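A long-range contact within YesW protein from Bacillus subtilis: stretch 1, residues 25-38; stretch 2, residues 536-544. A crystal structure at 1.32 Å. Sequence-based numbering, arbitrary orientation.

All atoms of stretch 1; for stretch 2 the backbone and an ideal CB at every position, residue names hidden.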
# COMPACT_ATOMS: atom_id res chain seq x y z
N TRP A 25 6.21 -9.48 18.24
CA TRP A 25 5.20 -8.51 18.62
C TRP A 25 5.65 -7.09 18.29
O TRP A 25 6.81 -6.87 17.90
CB TRP A 25 4.84 -8.65 20.12
CG TRP A 25 5.99 -8.39 21.07
CD1 TRP A 25 6.32 -7.20 21.66
CD2 TRP A 25 6.97 -9.35 21.52
NE1 TRP A 25 7.44 -7.36 22.46
CE2 TRP A 25 7.85 -8.67 22.40
CE3 TRP A 25 7.18 -10.71 21.27
CZ2 TRP A 25 8.93 -9.31 23.02
CZ3 TRP A 25 8.25 -11.35 21.90
CH2 TRP A 25 9.11 -10.64 22.76
N ARG A 26 4.74 -6.15 18.45
CA ARG A 26 4.99 -4.76 18.08
C ARG A 26 5.71 -3.98 19.17
O ARG A 26 5.44 -4.17 20.36
CB ARG A 26 3.68 -4.04 17.81
CG ARG A 26 2.91 -4.55 16.62
CD ARG A 26 1.52 -3.98 16.62
NE ARG A 26 0.83 -4.27 15.37
CZ ARG A 26 -0.49 -4.45 15.24
NH1 ARG A 26 -1.29 -4.44 16.30
NH2 ARG A 26 -0.99 -4.67 14.03
N PHE A 27 6.60 -3.10 18.72
CA PHE A 27 7.07 -1.98 19.52
C PHE A 27 6.20 -0.81 19.06
O PHE A 27 6.29 -0.38 17.90
CB PHE A 27 8.56 -1.78 19.21
CG PHE A 27 9.24 -0.67 19.99
CD1 PHE A 27 8.94 -0.41 21.33
CD2 PHE A 27 10.25 0.07 19.38
CE1 PHE A 27 9.62 0.60 22.03
CE2 PHE A 27 10.93 1.07 20.07
CZ PHE A 27 10.62 1.34 21.39
N LEU A 28 5.32 -0.34 19.94
CA LEU A 28 4.30 0.64 19.57
C LEU A 28 4.84 2.06 19.60
O LEU A 28 5.68 2.39 20.43
CB LEU A 28 3.08 0.52 20.49
CG LEU A 28 2.33 -0.81 20.43
CD1 LEU A 28 1.36 -0.93 21.60
CD2 LEU A 28 1.59 -1.00 19.10
N GLY A 29 4.34 2.90 18.68
CA GLY A 29 4.80 4.29 18.54
C GLY A 29 4.60 5.14 19.77
O GLY A 29 5.17 6.23 19.88
N THR A 30 3.77 4.66 20.69
CA THR A 30 3.49 5.34 21.95
C THR A 30 4.49 4.95 23.05
O THR A 30 4.43 5.49 24.16
CB THR A 30 2.07 5.04 22.44
OG1 THR A 30 1.88 3.62 22.50
CG2 THR A 30 1.02 5.66 21.50
N GLU A 31 5.40 4.03 22.74
CA GLU A 31 6.34 3.51 23.73
C GLU A 31 7.72 4.13 23.59
O GLU A 31 8.20 4.39 22.49
CB GLU A 31 6.39 1.98 23.66
CG GLU A 31 5.05 1.34 23.98
CD GLU A 31 5.04 -0.18 23.88
OE1 GLU A 31 5.47 -0.74 22.85
OE2 GLU A 31 4.55 -0.82 24.83
N ASN A 32 8.35 4.37 24.74
CA ASN A 32 9.71 4.92 24.82
C ASN A 32 10.78 3.85 24.61
O ASN A 32 10.51 2.66 24.75
CB ASN A 32 9.92 5.60 26.18
CG ASN A 32 9.17 6.92 26.30
OD1 ASN A 32 8.96 7.63 25.31
ND2 ASN A 32 8.79 7.27 27.52
N ALA A 33 12.00 4.30 24.32
CA ALA A 33 13.14 3.40 24.13
C ALA A 33 13.45 2.56 25.37
O ALA A 33 14.05 1.50 25.27
CB ALA A 33 14.37 4.20 23.71
N SER A 34 13.02 3.04 26.54
CA SER A 34 13.31 2.36 27.79
C SER A 34 12.36 1.20 28.11
O SER A 34 12.55 0.49 29.10
CB SER A 34 13.31 3.36 28.95
OG SER A 34 12.07 4.04 29.03
N VAL A 35 11.34 1.00 27.27
CA VAL A 35 10.38 -0.08 27.49
C VAL A 35 11.01 -1.44 27.18
O VAL A 35 11.71 -1.59 26.17
CB VAL A 35 9.08 0.15 26.66
CG1 VAL A 35 8.10 -1.01 26.85
CG2 VAL A 35 8.42 1.46 27.08
N LEU A 36 10.80 -2.40 28.07
CA LEU A 36 11.24 -3.77 27.86
C LEU A 36 10.03 -4.69 27.95
O LEU A 36 8.92 -4.23 28.21
CB LEU A 36 12.29 -4.16 28.90
CG LEU A 36 13.62 -3.40 28.96
CD1 LEU A 36 14.50 -4.00 30.05
CD2 LEU A 36 14.32 -3.44 27.63
N PHE A 37 10.25 -5.99 27.73
CA PHE A 37 9.15 -6.95 27.68
C PHE A 37 9.42 -8.25 28.40
O PHE A 37 10.54 -8.77 28.39
CB PHE A 37 8.78 -7.25 26.22
CG PHE A 37 8.33 -6.05 25.45
CD1 PHE A 37 7.03 -5.59 25.57
CD2 PHE A 37 9.22 -5.36 24.63
CE1 PHE A 37 6.60 -4.47 24.87
CE2 PHE A 37 8.81 -4.24 23.93
CZ PHE A 37 7.50 -3.79 24.05
N ASN A 38 8.38 -8.79 29.03
CA ASN A 38 8.39 -10.16 29.52
C ASN A 38 7.48 -11.04 28.68
O ASN A 38 6.38 -10.62 28.30
CB ASN A 38 7.99 -10.21 31.00
CG ASN A 38 9.07 -9.67 31.92
OD1 ASN A 38 10.26 -9.80 31.64
ND2 ASN A 38 8.66 -9.07 33.03
N UNK A 536 17.28 -6.67 16.01
CA UNK A 536 16.81 -5.29 15.89
C UNK A 536 15.36 -5.11 16.30
O UNK A 536 14.49 -5.90 15.93
CB UNK A 536 16.99 -4.81 14.45
N UNK A 537 15.13 -4.04 17.04
CA UNK A 537 13.81 -3.58 17.38
C UNK A 537 13.53 -2.26 16.67
O UNK A 537 14.33 -1.32 16.76
CB UNK A 537 13.66 -3.43 18.90
N UNK A 538 12.41 -2.17 15.97
CA UNK A 538 11.99 -0.90 15.38
C UNK A 538 10.51 -0.72 15.64
O UNK A 538 9.79 -1.70 15.79
CB UNK A 538 12.29 -0.85 13.88
N UNK A 539 10.06 0.52 15.72
CA UNK A 539 8.64 0.80 15.86
C UNK A 539 7.86 0.14 14.75
O UNK A 539 8.31 0.09 13.60
CB UNK A 539 8.38 2.31 15.87
N UNK A 540 6.67 -0.37 15.08
CA UNK A 540 5.83 -0.97 14.06
C UNK A 540 5.72 -0.01 12.87
O UNK A 540 5.55 1.20 13.04
CB UNK A 540 4.45 -1.31 14.62
N UNK A 541 5.86 -0.56 11.67
CA UNK A 541 5.95 0.30 10.49
C UNK A 541 4.64 1.04 10.22
O UNK A 541 4.65 2.10 9.59
CB UNK A 541 6.34 -0.53 9.26
N UNK A 542 3.54 0.51 10.73
CA UNK A 542 2.24 1.15 10.58
C UNK A 542 2.12 2.42 11.43
O UNK A 542 1.14 3.15 11.31
CB UNK A 542 1.13 0.17 10.96
N UNK A 543 3.11 2.67 12.30
CA UNK A 543 3.19 3.93 13.04
C UNK A 543 4.18 4.92 12.42
O UNK A 543 4.44 5.98 12.99
CB UNK A 543 3.59 3.65 14.49
N UNK A 544 4.73 4.57 11.26
CA UNK A 544 5.53 5.53 10.50
C UNK A 544 4.62 6.31 9.55
O UNK A 544 3.82 5.70 8.85
CB UNK A 544 6.64 4.82 9.72

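Position 536 lies at the far end of the second stretch, and its ideal CB has nothing of stretch 1 within 5.5 Å. The contact sets no preference there, and many residues would serve; the deposited one is His536, which makes no contact.

At 537 the extended backbone directs CA-to-CB toward stretch 1, with the ideal CB 4.9 Å from Phe27 CD2. One face of the Phe27 ring lies within reach, and beyond it the turn from Asn32 to Val35 offers the carbonyl oxygens of Ala33 and Val35. Leucine or methionine could cover the ring; lysine or glutamine could reach for the carbonyls, and arginine adds a flat group to lay on the ring. The residue is Arg537. Its guanidinium lies flat on Phe27, with CZ 4.0 Å from the ring centroid, a cation-pi arrangement. Chi1 and chi2, both t, bring CD over the ring, and chi3 near 85° (p) turns the guanidinium from there. The carbonyls meet the guanidinium at its edge, so stacking and hydrogen bonding do not compete: Arg537 NH1 donates to Val35 O at 2.8 Å, while the bond from Arg537 NH2 to Ala33 O, also 2.8 Å, is weak because of its bent angle.

Position 538 points away from stretch 1, and its CB has no neighbour there, so the choice is wide. It is Leu538. A water joins Phe27 N (2.9 Å) to Leu538 O (2.8 Å).

At 539 CA-to-CB points sideways, the ideal CB being 4.0 Å from Phe27 O and 4.9 Å from Gly29 CA. A side chain running along stretch 1 would pass the Phe27 ring on the face opposite that used by 537 and could approach Glu31 O. A flat apolar group suits the ring; a donor at its tip would suit the carbonyl. Phenylalanine would satisfy the first demand, tyrosine both. Tyr539 stacks on Phe27 with an offset, centroids 4.1 Å apart and planes at 11°, and Tyr539 OH donates to Glu31 O at 2.7 Å.

The CB at 540 points toward stretch 1, 3.9 Å from Phe27 O and 4.1 Å from Arg26 CG. Such closeness favours a small or beta-branched residue: serine, valine or threonine. In Thr540, the backbone N donates to Phe27 O at 2.8 Å, and a water lies 3.0 Å from Thr540 OG1 and accepts a weak 3.1 Å bond from Arg26 NH2.

At 541 and 542, in a 3-10 segment, the CBs have no nearby partner, so many residues would serve. They are Leu541, directed away, and Met542, whose CB points toward stretch 1 but whose end leads away.

At 543 the CB again points toward stretch 1, 4.3 Å from Gly29 CA. A flat ring or a modest polar group could fit beside this glycine. His543 sets its ring edge against the Leu28–Gly29 peptide; a CB on Gly29 would clash with His543 CD2.

Position 544 is out of reach, leaving the choice open; Asp544 caps a backbone N just beyond the stretch.

Stretch 2, residues 536-544: HRLYTLMHD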
# COMPACT_ATOMS: atom_id res chain seq x y z
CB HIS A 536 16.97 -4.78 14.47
CG HIS A 536 18.38 -4.85 13.97
ND1 HIS A 536 19.37 -4.01 14.41
CD2 HIS A 536 18.96 -5.69 13.08
CE1 HIS A 536 20.50 -4.31 13.81
NE2 HIS A 536 20.28 -5.33 13.00
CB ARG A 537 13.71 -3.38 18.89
CG ARG A 537 12.38 -2.87 19.34
CD ARG A 537 12.27 -2.94 20.85
NE ARG A 537 12.83 -1.77 21.53
CZ ARG A 537 12.73 -1.58 22.84
NH1 ARG A 537 12.13 -2.49 23.60
NH2 ARG A 537 13.23 -0.48 23.40
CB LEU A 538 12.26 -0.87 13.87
CG LEU A 538 13.71 -0.70 13.45
CD1 LEU A 538 14.39 -2.04 13.22
CD2 LEU A 538 13.79 0.15 12.19
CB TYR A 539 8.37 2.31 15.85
CG TYR A 539 8.83 2.98 17.11
CD1 TYR A 539 8.14 2.80 18.30
CD2 TYR A 539 9.97 3.80 17.12
CE1 TYR A 539 8.56 3.40 19.47
CE2 TYR A 539 10.39 4.41 18.30
CZ TYR A 539 9.68 4.21 19.46
OH TYR A 539 10.09 4.81 20.63
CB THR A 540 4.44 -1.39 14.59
OG1 THR A 540 3.70 -1.97 13.51
CG2 THR A 540 3.66 -0.21 15.16
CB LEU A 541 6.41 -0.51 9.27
CG LEU A 541 7.71 -1.31 9.44
CD1 LEU A 541 8.08 -1.99 8.13
CD2 LEU A 541 8.85 -0.41 9.96
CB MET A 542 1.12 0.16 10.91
CG MET A 542 1.06 -1.00 9.93
SD MET A 542 0.83 -0.55 8.20
CE MET A 542 -0.96 -0.64 8.09
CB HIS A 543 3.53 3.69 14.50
CG HIS A 543 2.39 3.22 15.35
ND1 HIS A 543 1.06 3.35 14.98
CD2 HIS A 543 2.39 2.68 16.58
CE1 HIS A 543 0.30 2.87 15.95
NE2 HIS A 543 1.08 2.48 16.94
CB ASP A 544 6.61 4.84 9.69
CG ASP A 544 7.43 5.83 8.89
OD1 ASP A 544 8.25 6.54 9.50
OD2 ASP A 544 7.22 5.93 7.66
O HOH W 1 1.19 -3.15 12.47
O HOH W 2 7.64 -3.40 16.02
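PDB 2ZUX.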